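Local coordinates for Ctr9 protein (PDB 6AF0), which probably binds the RNA polymerase II complex, here represented by a large, mainly helical part of the protein that includes its tetratricopeptide repeats, at residues F326-I337 with G349-E357. Sequence-based numbering, arbitrary orientation.
Sequences FGNVDALAHKAI and GWYLLARKE
Lys356 crosses Phe326 obliquely and ends at the carboxylate of Asp330, so a single side chain joins an apolar contact to a charged one. Its CG is anti to the backbone N (chi1 167°), which brings the methylenes to the phenyl ring, with Lys356 CG 3.3 Å from Phe326 CD1. Bends at the third and fourth torsions then turn the ammonium group to Asp330, where NZ makes a salt bridge with OD1 at 2.7 Å, on the syn side and 23° out of the carboxylate plane. Glu357 takes part from the same helix, so the ammonium lies between two acids and probably offsets their mutual repulsion. Were an alanine here instead of Lys356, Asp330 and Glu357 would probably lose the cation they share and Phe326 the methylenes packed on it.

Toward the C-terminal end of 326-337, Ile337 sets CD1 over one face of the Trp350 indole, 3.6 Å from the six-membered ring centroid, a CH-pi contact; Ile337 CG2 lies on the same side of the ring, out toward the rim, 3.7 Å from Trp350 CZ2. Leu353 is a knob in the hole formed by Asp330, Ala333, His334 and Ile337. Its two methyls divide the work: CD1 sits over a face of the His334 imidazole, 3.7 Å from the centroid, while CD2 meets Ala333 CB at 3.6 Å. Gly349, lacking a side chain, lets the backbones close in, its CA 4.8 Å from that of Ala333.

The axes of the two segments run antiparallel at 156° and approach to 8.8 Å; they belong to consecutive helices, consistent with the helical-hairpin packing of tetratricopeptide-repeat proteins. Helix 310-322 packs against Val329 and Leu352, while helix 363-376 meets Trp350 and Leu353 and supplies Arg365 as a second partner for Glu357.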
ATOM      1  N   PHE A 326      26.248  23.364   4.291  1.00 88.20           N
ATOM      2  CA  PHE A 326      26.364  22.300   5.291  1.00 92.18           C
ATOM      3  C   PHE A 326      27.424  22.497   6.372  1.00 90.35           C
ATOM      4  O   PHE A 326      27.365  21.859   7.428  1.00 82.97           O
ATOM      5  CB  PHE A 326      26.641  20.961   4.588  1.00 97.15           C
ATOM      6  CG  PHE A 326      25.567  20.536   3.617  1.00 90.08           C
ATOM      7  CD1 PHE A 326      24.318  20.150   4.055  1.00 90.04           C
ATOM      8  CD2 PHE A 326      25.822  20.514   2.269  1.00 94.55           C
ATOM      9  CE1 PHE A 326      23.338  19.760   3.168  1.00 89.19           C
ATOM     10  CE2 PHE A 326      24.850  20.131   1.375  1.00 98.61           C
ATOM     11  CZ  PHE A 326      23.603  19.751   1.825  1.00 95.37           C
ATOM     12  N   GLY A 327      28.413  23.340   6.101  1.00 93.04           N
ATOM     13  CA  GLY A 327      29.467  23.594   7.085  1.00 98.10           C
ATOM     14  C   GLY A 327      28.888  24.262   8.309  1.00 95.50           C
ATOM     15  O   GLY A 327      29.250  23.944   9.443  1.00 97.27           O
ATOM     16  N   ASN A 328      27.979  25.196   8.040  1.00 93.47           N
ATOM     17  CA  ASN A 328      27.146  25.846   9.051  1.00 90.77           C
ATOM     18  C   ASN A 328      26.263  24.844   9.784  1.00 86.09           C
ATOM     19  O   ASN A 328      26.221  24.826  11.020  1.00 87.99           O
ATOM     20  CB  ASN A 328      26.251  26.908   8.398  1.00 90.79           C
ATOM     21  CG  ASN A 328      27.035  27.899   7.559  1.00 86.77           C
ATOM     22  OD1 ASN A 328      28.077  27.567   7.000  1.00 96.01           O
ATOM     23  ND2 ASN A 328      26.525  29.107   7.446  1.00 82.81           N
ATOM     24  N   VAL A 329      25.562  24.012   9.014  1.00 78.22           N
ATOM     25  CA  VAL A 329      24.630  23.025   9.588  1.00 78.87           C
ATOM     26  C   VAL A 329      25.311  22.173  10.661  1.00 84.54           C
ATOM     27  O   VAL A 329      24.813  22.084  11.780  1.00 93.30           O
ATOM     28  CB  VAL A 329      24.006  22.099   8.522  1.00 75.29           C
ATOM     29  CG1 VAL A 329      23.131  21.061   9.174  1.00 72.81           C
ATOM     30  CG2 VAL A 329      23.152  22.875   7.523  1.00 79.08           C
ATOM     31  N   ASP A 330      26.446  21.564  10.323  1.00 85.39           N
ATOM     32  CA  ASP A 330      27.247  20.798  11.304  1.00 87.20           C
ATOM     33  C   ASP A 330      27.583  21.579  12.577  1.00 82.88           C
ATOM     34  O   ASP A 330      27.306  21.129  13.687  1.00 81.20           O
ATOM     35  CB  ASP A 330      28.566  20.307  10.689  1.00 85.94           C
ATOM     36  CG  ASP A 330      28.453  18.942  10.061  1.00 81.73           C
ATOM     37  OD1 ASP A 330      27.338  18.396   9.941  1.00 84.38           O
ATOM     38  OD2 ASP A 330      29.501  18.404   9.683  1.00 92.61           O
ATOM     39  N   ALA A 331      28.201  22.738  12.406  1.00 83.94           N
ATOM     40  CA  ALA A 331      28.698  23.502  13.539  1.00 84.64           C
ATOM     41  C   ALA A 331      27.545  23.767  14.482  1.00 90.02           C
ATOM     42  O   ALA A 331      27.575  23.342  15.647  1.00 88.27           O
ATOM     43  CB  ALA A 331      29.314  24.806  13.075  1.00 81.48           C
ATOM     44  N   LEU A 332      26.518  24.430  13.944  1.00 87.22           N
ATOM     45  CA  LEU A 332      25.312  24.782  14.700  1.00 85.48           C
ATOM     46  C   LEU A 332      24.689  23.571  15.395  1.00 84.89           C
ATOM     47  O   LEU A 332      24.697  23.474  16.627  1.00 83.67           O
ATOM     48  CB  LEU A 332      24.277  25.455  13.786  1.00 80.34           C
ATOM     49  CG  LEU A 332      24.685  26.812  13.224  1.00 79.46           C
ATOM     50  CD1 LEU A 332      23.539  27.386  12.424  1.00 82.01           C
ATOM     51  CD2 LEU A 332      25.104  27.785  14.316  1.00 76.75           C
ATOM     52  N   ALA A 333      24.186  22.638  14.592  1.00 82.00           N
ATOM     53  CA  ALA A 333      23.504  21.468  15.120  1.00 76.62           C
ATOM     54  C   ALA A 333      24.351  20.786  16.155  1.00 75.38           C
ATOM     55  O   ALA A 333      23.828  20.347  17.167  1.00 75.13           O
ATOM     56  CB  ALA A 333      23.163  20.488  14.015  1.00 75.94           C
ATOM     57  N   HIS A 334      25.655  20.696  15.903  1.00 78.03           N
ATOM     58  CA  HIS A 334      26.556  20.093  16.883  1.00 89.80           C
ATOM     59  C   HIS A 334      26.492  20.846  18.189  1.00 78.87           C
ATOM     60  O   HIS A 334      26.306  20.231  19.231  1.00 72.24           O
ATOM     61  CB  HIS A 334      28.014  20.030  16.405  1.00100.31           C
ATOM     62  CG  HIS A 334      28.372  18.742  15.728  1.00104.43           C
ATOM     63  ND1 HIS A 334      28.052  17.505  16.253  1.00101.93           N
ATOM     64  CD2 HIS A 334      29.042  18.498  14.578  1.00109.76           C
ATOM     65  CE1 HIS A 334      28.496  16.558  15.448  1.00102.39           C
ATOM     66  NE2 HIS A 334      29.106  17.135  14.427  1.00110.06           N
ATOM     67  N   LYS A 335      26.638  22.168  18.108  1.00 78.01           N
ATOM     68  CA  LYS A 335      26.610  23.057  19.288  1.00 80.37           C
ATOM     69  C   LYS A 335      25.359  22.896  20.102  1.00 76.15           C
ATOM     70  O   LYS A 335      25.403  22.829  21.325  1.00 76.05           O
ATOM     71  CB  LYS A 335      26.712  24.527  18.882  1.00 86.13           C
ATOM     72  CG  LYS A 335      28.089  25.119  19.120  1.00101.88           C
ATOM     73  CD  LYS A 335      28.296  25.610  20.544  1.00 98.19           C
ATOM     74  CE  LYS A 335      29.457  26.596  20.573  1.00102.57           C
ATOM     75  NZ  LYS A 335      29.504  27.395  21.818  1.00103.82           N
ATOM     76  N   ALA A 336      24.238  22.863  19.397  1.00 75.89           N
ATOM     77  CA  ALA A 336      22.946  22.618  20.006  1.00 73.03           C
ATOM     78  C   ALA A 336      22.982  21.334  20.829  1.00 70.37           C
ATOM     79  O   ALA A 336      22.719  21.363  22.018  1.00 74.57           O
ATOM     80  CB  ALA A 336      21.858  22.558  18.939  1.00 73.11           C
ATOM     81  N   ILE A 337      23.364  20.228  20.203  1.00 72.56           N
ATOM     82  CA  ILE A 337      23.384  18.909  20.860  1.00 74.35           C
ATOM     83  C   ILE A 337      24.273  18.906  22.119  1.00 77.52           C
ATOM     84  O   ILE A 337      23.949  18.274  23.128  1.00 81.04           O
ATOM     85  CB  ILE A 337      23.891  17.810  19.887  1.00 77.74           C
ATOM     86  CG1 ILE A 337      22.939  17.657  18.689  1.00 83.72           C
ATOM     87  CG2 ILE A 337      24.033  16.464  20.596  1.00 72.22           C
ATOM     88  CD1 ILE A 337      23.494  16.817  17.559  1.00 83.83           C
ATOM     89  N   GLY A 349      18.665  18.177  16.502  1.00 62.34           N
ATOM     90  CA  GLY A 349      20.046  18.332  16.038  1.00 68.74           C
ATOM     91  C   GLY A 349      20.570  17.104  15.317  1.00 67.40           C
ATOM     92  O   GLY A 349      21.174  17.228  14.255  1.00 65.74           O
ATOM     93  N   TRP A 350      20.335  15.924  15.893  1.00 66.62           N
ATOM     94  CA  TRP A 350      20.816  14.678  15.287  1.00 70.58           C
ATOM     95  C   TRP A 350      20.096  14.496  13.966  1.00 69.44           C
ATOM     96  O   TRP A 350      20.686  14.110  12.962  1.00 76.32           O
ATOM     97  CB  TRP A 350      20.623  13.438  16.193  1.00 71.27           C
ATOM     98  CG  TRP A 350      21.579  13.346  17.358  1.00 74.58           C
ATOM     99  CD1 TRP A 350      21.242  13.283  18.681  1.00 82.12           C
ATOM    100  CD2 TRP A 350      23.011  13.329  17.314  1.00 75.82           C
ATOM    101  NE1 TRP A 350      22.370  13.228  19.467  1.00 79.24           N
ATOM    102  CE2 TRP A 350      23.472  13.259  18.659  1.00 79.18           C
ATOM    103  CE3 TRP A 350      23.955  13.375  16.280  1.00 80.88           C
ATOM    104  CZ2 TRP A 350      24.845  13.223  18.995  1.00 79.09           C
ATOM    105  CZ3 TRP A 350      25.342  13.349  16.617  1.00 80.60           C
ATOM    106  CH2 TRP A 350      25.759  13.274  17.966  1.00 81.25           C
ATOM    107  N   TYR A 351      18.817  14.818  13.958  1.00 69.39           N
ATOM    108  CA  TYR A 351      18.034  14.676  12.751  1.00 68.50           C
ATOM    109  C   TYR A 351      18.583  15.575  11.645  1.00 66.30           C
ATOM    110  O   TYR A 351      18.729  15.140  10.528  1.00 68.35           O
ATOM    111  CB  TYR A 351      16.572  14.977  13.013  1.00 62.70           C
ATOM    112  CG  TYR A 351      15.752  14.831  11.771  1.00 70.08           C
ATOM    113  CD1 TYR A 351      15.528  13.579  11.215  1.00 74.04           C
ATOM    114  CD2 TYR A 351      15.215  15.938  11.124  1.00 72.21           C
ATOM    115  CE1 TYR A 351      14.773  13.432  10.060  1.00 76.55           C
ATOM    116  CE2 TYR A 351      14.443  15.796   9.982  1.00 72.79           C
ATOM    117  CZ  TYR A 351      14.238  14.535   9.451  1.00 73.07           C
ATOM    118  OH  TYR A 351      13.512  14.341   8.314  1.00 73.52           O
ATOM    119  N   LEU A 352      18.918  16.817  11.962  1.00 66.87           N
ATOM    120  CA  LEU A 352      19.511  17.716  10.956  1.00 69.27           C
ATOM    121  C   LEU A 352      20.829  17.201  10.395  1.00 66.32           C
ATOM    122  O   LEU A 352      21.034  17.213   9.188  1.00 71.22           O
ATOM    123  CB  LEU A 352      19.712  19.119  11.521  1.00 70.85           C
ATOM    124  CG  LEU A 352      18.431  19.859  11.926  1.00 69.41           C
ATOM    125  CD1 LEU A 352      18.770  21.149  12.652  1.00 68.56           C
ATOM    126  CD2 LEU A 352      17.561  20.148  10.723  1.00 70.03           C
ATOM    127  N   LEU A 353      21.716  16.750  11.270  1.00 69.20           N
ATOM    128  CA  LEU A 353      22.965  16.131  10.848  1.00 71.18           C
ATOM    129  C   LEU A 353      22.698  14.883  10.008  1.00 71.66           C
ATOM    130  O   LEU A 353      23.342  14.663   8.997  1.00 79.18           O
ATOM    131  CB  LEU A 353      23.830  15.768  12.058  1.00 75.85           C
ATOM    132  CG  LEU A 353      24.367  16.895  12.943  1.00 78.81           C
ATOM    133  CD1 LEU A 353      25.412  16.398  13.929  1.00 79.99           C
ATOM    134  CD2 LEU A 353      24.963  17.995  12.092  1.00 81.44           C
ATOM    135  N   ALA A 354      21.744  14.071  10.421  1.00 69.44           N
ATOM    136  CA  ALA A 354      21.383  12.907   9.634  1.00 75.61           C
ATOM    137  C   ALA A 354      21.009  13.320   8.207  1.00 80.09           C
ATOM    138  O   ALA A 354      21.539  12.764   7.249  1.00 93.35           O
ATOM    139  CB  ALA A 354      20.236  12.135  10.282  1.00 78.05           C
ATOM    140  N   ARG A 355      20.124  14.302   8.064  1.00 75.75           N
ATOM    141  CA  ARG A 355      19.678  14.728   6.745  1.00 72.55           C
ATOM    142  C   ARG A 355      20.803  15.350   5.950  1.00 77.65           C
ATOM    143  O   ARG A 355      20.764  15.346   4.719  1.00 83.06           O
ATOM    144  CB  ARG A 355      18.566  15.750   6.825  1.00 70.41           C
ATOM    145  CG  ARG A 355      17.303  15.255   7.468  1.00 69.80           C
ATOM    146  CD  ARG A 355      16.171  16.211   7.145  1.00 77.37           C
ATOM    147  NE  ARG A 355      15.187  15.603   6.264  1.00 75.18           N
ATOM    148  CZ  ARG A 355      14.822  16.068   5.074  1.00 80.52           C
ATOM    149  NH1 ARG A 355      15.329  17.192   4.580  1.00 84.73           N
ATOM    150  NH2 ARG A 355      13.917  15.401   4.375  1.00 89.55           N
ATOM    151  N   LYS A 356      21.781  15.933   6.626  1.00 73.82           N
ATOM    152  CA  LYS A 356      22.924  16.448   5.890  1.00 86.21           C
ATOM    153  C   LYS A 356      23.765  15.296   5.319  1.00 87.29           C
ATOM    154  O   LYS A 356      23.987  15.215   4.122  1.00 96.42           O
ATOM    155  CB  LYS A 356      23.793  17.360   6.744  1.00 83.56           C
ATOM    156  CG  LYS A 356      25.130  17.627   6.073  1.00 92.97           C
ATOM    157  CD  LYS A 356      26.094  18.372   6.968  1.00100.13           C
ATOM    158  CE  LYS A 356      27.455  17.706   6.964  1.00107.00           C
ATOM    159  NZ  LYS A 356      27.383  16.573   7.930  1.00118.14           N
ATOM    160  N   GLU A 357      24.242  14.424   6.193  1.00 93.33           N
ATOM    161  CA  GLU A 357      25.035  13.261   5.792  1.00 95.67           C
ATOM    162  C   GLU A 357      24.294  12.337   4.835  1.00 93.56           C
ATOM    163  O   GLU A 357      24.912  11.621   4.057  1.00107.74           O
ATOM    164  CB  GLU A 357      25.457  12.444   7.019  1.00 95.98           C
ATOM    165  CG  GLU A 357      26.507  13.109   7.894  1.00 96.31           C
ATOM    166  CD  GLU A 357      27.737  13.547   7.114  1.00105.83           C
ATOM    167  OE1 GLU A 357      28.384  14.515   7.549  1.00109.91           O
ATOM    168  OE2 GLU A 357      28.070  12.939   6.072  1.00120.80           O
TER